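Side-chain contacts in polyketide biosynthesis 3-hydroxy-3-methylglutaryl-ACP synthase PksG (Bacillus subtilis, PDB 4YXT), which catalyses the aldol condensation of an acetyl group on an acyl carrier protein with a beta-ketothioester polyketide intermediate during synthesis of the antibiotic bacillaene: residues A32-E35 and N36-M39; D64-S67 and E68-D72; T340-G343 and Q344-Q347. The protein carries 1 engineered substitution. All coordinates share one frame; numbering follows the deposited sequence.

Interaction 1 (A32-E35 and N36-M39)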
loop_
_atom_site.group_PDB
_atom_site.type_symbol
_atom_site.label_atom_id
_atom_site.label_comp_id
_atom_site.label_asym_id
_atom_site.label_seq_id
_atom_site.Cartn_x
_atom_site.Cartn_y
_atom_site.Cartn_z
ATOM N N ALA A 32 22.762 -16.237 28.190
ATOM C CA ALA A 32 22.164 -17.268 27.359
ATOM C C ALA A 32 21.020 -16.712 26.493
ATOM O O ALA A 32 20.848 -17.128 25.359
ATOM C CB ALA A 32 21.662 -18.423 28.217
ATOM N N ARG A 33 20.232 -15.789 27.036
ATOM C CA ARG A 33 19.127 -15.244 26.271
ATOM C C ARG A 33 19.651 -14.430 25.117
ATOM O O ARG A 33 19.216 -14.628 23.994
ATOM C CB ARG A 33 18.242 -14.343 27.100
ATOM C CG ARG A 33 17.057 -13.863 26.301
ATOM C CD ARG A 33 15.767 -14.482 26.765
ATOM N NE ARG A 33 15.265 -13.740 27.912
ATOM C CZ ARG A 33 14.253 -12.876 27.906
ATOM N NH1 ARG A 33 13.575 -12.610 26.806
ATOM N NH2 ARG A 33 13.913 -12.277 29.044
ATOM N N PHE A 34 20.577 -13.523 25.400
ATOM C CA PHE A 34 21.118 -12.681 24.368
ATOM C C PHE A 34 21.786 -13.509 23.271
ATOM O O PHE A 34 21.617 -13.212 22.106
ATOM C CB PHE A 34 22.125 -11.686 24.920
ATOM C CG PHE A 34 22.899 -10.973 23.837
ATOM C CD1 PHE A 34 22.327 -9.894 23.154
ATOM C CD2 PHE A 34 24.178 -11.401 23.477
ATOM C CE1 PHE A 34 23.029 -9.232 22.159
ATOM C CE2 PHE A 34 24.879 -10.754 22.479
ATOM C CZ PHE A 34 24.302 -9.664 21.815
ATOM N N GLU A 35 22.533 -14.546 23.658
ATOM C CA GLU A 35 23.320 -15.343 22.710
ATOM C C GLU A 35 22.400 -16.187 21.847
ATOM O O GLU A 35 22.724 -16.540 20.713
ATOM C CB GLU A 35 24.338 -16.247 23.444
ATOM C CG GLU A 35 25.471 -15.489 24.124
ATOM C CD GLU A 35 26.592 -16.378 24.688
ATOM O OE1 GLU A 35 27.477 -15.837 25.383
ATOM O OE2 GLU A 35 26.636 -17.599 24.439
ATOM N N ASN A 36 21.247 -16.525 22.395
ATOM C CA ASN A 36 20.260 -17.286 21.652
ATOM C C ASN A 36 19.564 -16.495 20.553
ATOM O O ASN A 36 19.126 -17.074 19.611
ATOM C CB ASN A 36 19.256 -17.901 22.612
ATOM C CG ASN A 36 19.809 -19.155 23.274
ATOM O OD1 ASN A 36 20.163 -20.127 22.586
ATOM N ND2 ASN A 36 19.892 -19.144 24.611
ATOM N N LEU A 37 19.478 -15.183 20.669
ATOM C CA LEU A 37 19.060 -14.307 19.534
ATOM C C LEU A 37 19.859 -14.539 18.225
ATOM O O LEU A 37 19.288 -14.599 17.114
ATOM C CB LEU A 37 19.253 -12.866 19.922
ATOM C CG LEU A 37 18.614 -12.451 21.241
ATOM C CD1 LEU A 37 18.916 -10.985 21.486
ATOM C CD2 LEU A 37 17.108 -12.731 21.228
ATOM N N LEU A 38 21.180 -14.671 18.375
ATOM C CA LEU A 38 22.121 -14.891 17.278
ATOM C C LEU A 38 22.305 -13.625 16.459
ATOM O O LEU A 38 22.220 -13.655 15.241
ATOM C CB LEU A 38 21.683 -16.049 16.364
ATOM C CG LEU A 38 21.477 -17.461 16.912
ATOM C CD1 LEU A 38 21.139 -18.439 15.780
ATOM C CD2 LEU A 38 22.638 -18.035 17.702
ATOM N N MET A 39 22.543 -12.518 17.128
ATOM C CA MET A 39 22.685 -11.214 16.477
ATOM C C MET A 39 24.038 -10.583 16.833
ATOM O O MET A 39 24.591 -10.888 17.863
ATOM C CB MET A 39 21.508 -10.327 16.873
ATOM C CG MET A 39 20.166 -10.865 16.346
ATOM S SD MET A 39 20.075 -11.204 14.550
ATOM C CE MET A 39 19.045 -9.825 14.028
HETATM O O HOH W 1 22.693 -12.913 19.852
#

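Interaction 2 (D64-S67 and E68-D72)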
loop_
_atom_site.group_PDB
_atom_site.type_symbol
_atom_site.label_atom_id
_atom_site.label_comp_id
_atom_site.label_asym_id
_atom_site.label_seq_id
_atom_site.Cartn_x
_atom_site.Cartn_y
_atom_site.Cartn_z
ATOM N N ASP A 64 22.151 3.223 -11.152
ATOM C CA ASP A 64 23.408 3.656 -11.801
ATOM C C ASP A 64 23.915 2.592 -12.735
ATOM O O ASP A 64 24.485 2.918 -13.760
ATOM C CB ASP A 64 24.481 4.028 -10.805
ATOM C CG ASP A 64 24.171 5.298 -10.093
ATOM O OD1 ASP A 64 23.220 5.976 -10.528
ATOM O OD2 ASP A 64 24.873 5.629 -9.107
ATOM N N ALA A 65 23.657 1.318 -12.450
ATOM C CA ALA A 65 24.184 0.279 -13.354
ATOM C C ALA A 65 23.341 0.124 -14.640
ATOM O O ALA A 65 23.733 -0.622 -15.529
ATOM C CB ALA A 65 24.341 -1.059 -12.630
ATOM N N LEU A 66 22.214 0.825 -14.767
ATOM C CA LEU A 66 21.349 0.618 -15.935
ATOM C C LEU A 66 21.592 1.675 -17.002
ATOM O O LEU A 66 21.915 2.829 -16.710
ATOM C CB LEU A 66 19.844 0.671 -15.571
ATOM C CG LEU A 66 19.250 -0.119 -14.400
ATOM C CD1 LEU A 66 17.851 0.403 -14.052
ATOM C CD2 LEU A 66 19.204 -1.579 -14.760
ATOM N N SER A 67 21.382 1.287 -18.249
ATOM C CA SER A 67 21.359 2.244 -19.341
ATOM C C SER A 67 20.214 3.223 -19.154
ATOM O O SER A 67 19.275 2.967 -18.359
ATOM C CB SER A 67 21.168 1.521 -20.680
ATOM O OG SER A 67 19.848 1.086 -20.860
ATOM N N GLU A 68 20.292 4.332 -19.873
ATOM C CA GLU A 68 19.154 5.237 -19.983
ATOM C C GLU A 68 17.876 4.557 -20.428
ATOM O O GLU A 68 16.851 4.705 -19.770
ATOM C CB GLU A 68 19.451 6.418 -20.909
ATOM C CG GLU A 68 20.164 7.563 -20.201
ATOM C CD GLU A 68 19.467 7.968 -18.932
ATOM O OE1 GLU A 68 18.219 8.064 -18.956
ATOM O OE2 GLU A 68 20.168 8.164 -17.916
ATOM N N ALA A 69 17.941 3.796 -21.515
ATOM C CA ALA A 69 16.773 3.090 -22.012
ATOM C C ALA A 69 16.151 2.236 -20.905
ATOM O O ALA A 69 14.946 2.301 -20.664
ATOM C CB ALA A 69 17.119 2.215 -23.204
ATOM N N GLU A 70 16.989 1.460 -20.228
ATOM C CA GLU A 70 16.531 0.565 -19.176
ATOM C C GLU A 70 15.862 1.378 -18.044
ATOM O O GLU A 70 14.801 1.003 -17.576
ATOM C CB GLU A 70 17.697 -0.266 -18.611
ATOM C CG GLU A 70 18.139 -1.430 -19.495
ATOM C CD GLU A 70 19.572 -1.911 -19.235
ATOM O OE1 GLU A 70 20.331 -1.315 -18.440
ATOM O OE2 GLU A 70 19.969 -2.895 -19.860
ATOM N N LYS A 71 16.473 2.487 -17.649
ATOM C CA LYS A 71 15.982 3.291 -16.530
ATOM C C LYS A 71 14.600 3.850 -16.874
ATOM O O LYS A 71 13.689 3.751 -16.071
ATOM C CB LYS A 71 16.951 4.394 -16.213
ATOM C CG LYS A 71 16.635 5.243 -14.999
ATOM C CD LYS A 71 17.679 6.352 -14.907
ATOM C CE LYS A 71 17.754 7.003 -13.530
ATOM N NZ LYS A 71 17.914 8.486 -13.584
ATOM N N ASP A 72 14.429 4.362 -18.085
ATOM C CA ASP A 72 13.116 4.828 -18.485
ATOM C C ASP A 72 12.050 3.755 -18.624
ATOM O O ASP A 72 10.903 4.073 -18.665
ATOM C CB ASP A 72 13.201 5.668 -19.730
ATOM C CG ASP A 72 13.674 7.074 -19.435
ATOM O OD1 ASP A 72 13.821 7.478 -18.241
ATOM O OD2 ASP A 72 13.878 7.807 -20.417
#

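Interaction 3 (T340-G343 and Q344-Q347)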
loop_
_atom_site.group_PDB
_atom_site.type_symbol
_atom_site.label_atom_id
_atom_site.label_comp_id
_atom_site.label_asym_id
_atom_site.label_seq_id
_atom_site.Cartn_x
_atom_site.Cartn_y
_atom_site.Cartn_z
ATOM N N THR A 340 20.379 -18.177 -10.870
ATOM C CA THR A 340 21.388 -18.749 -11.779
ATOM C C THR A 340 22.808 -18.284 -11.400
ATOM O O THR A 340 22.980 -17.287 -10.662
ATOM C CB THR A 340 21.067 -18.429 -13.252
ATOM O OG1 THR A 340 21.179 -17.031 -13.483
ATOM C CG2 THR A 340 19.607 -18.851 -13.621
ATOM N N PRO A 341 23.841 -19.016 -11.874
ATOM C CA PRO A 341 25.195 -18.550 -11.551
ATOM C C PRO A 341 25.396 -17.131 -12.048
ATOM O O PRO A 341 26.010 -16.330 -11.356
ATOM C CB PRO A 341 26.108 -19.546 -12.276
ATOM C CG PRO A 341 25.290 -20.774 -12.438
ATOM C CD PRO A 341 23.860 -20.293 -12.612
ATOM N N GLN A 342 24.821 -16.801 -13.207
ATOM C CA GLN A 342 24.912 -15.444 -13.749
ATOM C C GLN A 342 24.300 -14.410 -12.778
ATOM O O GLN A 342 24.836 -13.338 -12.605
ATOM C CB GLN A 342 24.203 -15.347 -15.079
ATOM C CG GLN A 342 24.882 -16.108 -16.196
ATOM C CD GLN A 342 24.595 -17.599 -16.170
ATOM O OE1 GLN A 342 23.732 -18.080 -15.416
ATOM N NE2 GLN A 342 25.319 -18.348 -17.010
ATOM N N GLY A 343 23.174 -14.731 -12.137
ATOM C CA GLY A 343 22.549 -13.760 -11.203
ATOM C C GLY A 343 23.429 -13.530 -10.002
ATOM O O GLY A 343 23.641 -12.381 -9.560
ATOM N N GLN A 344 23.985 -14.629 -9.485
ATOM C CA GLN A 344 24.938 -14.514 -8.396
ATOM C C GLN A 344 26.082 -13.601 -8.820
ATOM O O GLN A 344 26.463 -12.731 -8.034
ATOM C CB GLN A 344 25.458 -15.878 -7.879
ATOM C CG GLN A 344 26.520 -15.723 -6.792
ATOM C CD GLN A 344 27.035 -17.040 -6.249
ATOM O OE1 GLN A 344 27.561 -17.849 -7.002
ATOM N NE2 GLN A 344 26.906 -17.257 -4.933
ATOM N N GLU A 345 26.627 -13.745 -10.034
ATOM C CA GLU A 345 27.710 -12.804 -10.478
ATOM C C GLU A 345 27.254 -11.335 -10.484
ATOM O O GLU A 345 27.973 -10.429 -10.053
ATOM C CB GLU A 345 28.250 -13.132 -11.881
ATOM C CG GLU A 345 28.466 -14.609 -12.183
ATOM C CD GLU A 345 29.286 -14.828 -13.446
ATOM O OE1 GLU A 345 30.435 -14.316 -13.497
ATOM O OE2 GLU A 345 28.780 -15.501 -14.389
ATOM N N ARG A 346 26.022 -11.088 -10.920
ATOM C CA ARG A 346 25.562 -9.711 -10.981
ATOM C C ARG A 346 25.430 -9.164 -9.561
ATOM O O ARG A 346 25.819 -8.062 -9.282
ATOM C CB ARG A 346 24.251 -9.614 -11.768
ATOM C CG ARG A 346 23.623 -8.228 -11.703
ATOM C CD ARG A 346 22.788 -7.943 -12.918
ATOM N NE ARG A 346 22.225 -6.596 -12.972
ATOM C CZ ARG A 346 21.241 -6.216 -13.795
ATOM N NH1 ARG A 346 20.717 -7.107 -14.638
ATOM N NH2 ARG A 346 20.788 -4.949 -13.790
ATOM N N GLN A 347 24.908 -9.949 -8.638
ATOM C CA GLN A 347 24.791 -9.427 -7.262
ATOM C C GLN A 347 26.118 -9.089 -6.654
ATOM O O GLN A 347 26.208 -8.146 -5.850
ATOM C CB GLN A 347 24.088 -10.431 -6.365
ATOM C CG GLN A 347 22.593 -10.507 -6.657
ATOM C CD GLN A 347 21.902 -9.192 -6.445
ATOM O OE1 GLN A 347 21.390 -8.592 -7.365
ATOM N NE2 GLN A 347 21.913 -8.727 -5.215
#

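Interaction 1 (A32-E35 and N36-M39)
Phe34 and Leu37 meet one turn apart at the C-terminal end of helix 31-37. Leu37 CD1 lies 4.0 Å from Phe34 CD1, and the two side chains cross at about a right angle. Leu37 keeps CG beside its own N (chi1 -52°), which holds that carbon close to the preceding turn, 3.2 Å from Phe34 O. The backbone bonds weaken here. Leu37 N makes weak bonds to Arg33 O and Phe34 O, and Leu38 N makes a weak one to Glu35 O. Leu38 then leaves the helix with positive phi (73°), while its CD2 folds back to 3.4 Å from Glu35 O. Further out, Val20, Met21 and Ala24 of helix 20-27 pack on Phe34, together with Leu29 and Pro166. Met39, the first residue in extended conformation, rests on Ser167 and Phe253. Its side chain is about 10 Å from that of His250, a probable proton donor/acceptor of the active site. One water links the last turn to the chain beyond it: it donates to Phe34 O at 2.5 Å, accepts from Met39 N at 2.8 Å, and sits over the centre of the Phe34 ring.

Interaction 2 (D64-S67 and E68-D72)
A capping box starts helix 68-72. Its two members are Ser67, at the N-cap, and Glu70, three residues on. Each side chain accepts from the other residue's backbone N. Ser67 OG takes the N-H of Glu70 at 3.0 Å, in a nearly straight bond of 166°. Glu70 OE1 takes the N-H of Ser67 at 2.8 Å. This second donor comes from above the carboxylate plane, 38° out of it. The two bonds therefore tie the last loop residue to the first turn and give partners to two backbone N-H groups at the helix start.

The torsions suit the exchange. Ser67 OG stands between its own N and carbonyl carbon (chi1 75°), which turns it to the first turn. Glu70 places CG beside its own N and then runs out extended, so that OE1 reaches back to Ser67 N. The two side chains lie close together, with Ser67 OG 3.3 Å from Glu70 CG. Leu66 adds an apolar neighbour: its CB is 3.8 Å from Glu70 CB, and the leucine and glutamate side chains run at a slant to each other.

The site is on the surface, in the short connection from helix 51-64, away from the active site. Lys71 carries its amino group away from the cap, where NZ bonds to Leu99 O and Gly100 O. Its backbone stays with the turn: Lys71 N bonds to Ser67 O at 2.9 Å.

Interaction 3 (T340-G343 and Q344-Q347)
Glu345 CG lies against Pro341 O, 3.1 Å away, in the first turns of helix 341-349. With chi1 at -42°, CG stays beside its own N, and the rest of the chain extends over Gln342, bringing OE2 3.9 Å from Gln342 CA. Gln344 behaves differently. Its CG is anti to the backbone N (chi1 177°) and its chain is straight, which carries NE2 off the helix to Gly313 O and Ile310 O. Only CB stays close to the first turn, 3.5 Å from Pro341 O. Gln347 is bent at chi2. Its CG remains 3.6 Å from Gly343 O, while NE2 bonds to Met9 O. Arg346 is extended from CG to NE and leads away from the turn.

Thr340 is the N-cap. Its OG1 accepts a weak bond from Gly343 N and is also hydrogen-bonded to Glu182 OE1. Gln344 N then bonds to Thr340 O at 3.1 Å, and Glu345 N bonds to Pro341 O. Regular backbone bonds thus hold the turn itself. The amide ends of Gln344 and Gln347 serve other contacts, linking this helix to helix 301-312 and to strand 5-12.

How the interactions relate
All three contacts are local and follow one another along the chain; none nests in or crosses another. Interaction 1 comes first and ends helix 31-37, with the side chain of its last residue near that of the probable active-site His250. Interaction 2 closes the short loop between helices 51-64 and 68-72, just ahead of strand 74-80. Interaction 3 starts helix 341-349 directly after strand 331-339. Interactions 1 and 2 lie on opposite sides of the chain's centre, with centres about 43 Å apart. Interactions 2 and 3, far apart in sequence, touch: Leu66 CD2 packs 3.8 Å from Arg346 NH2, joining the N-terminal and C-terminal family regions.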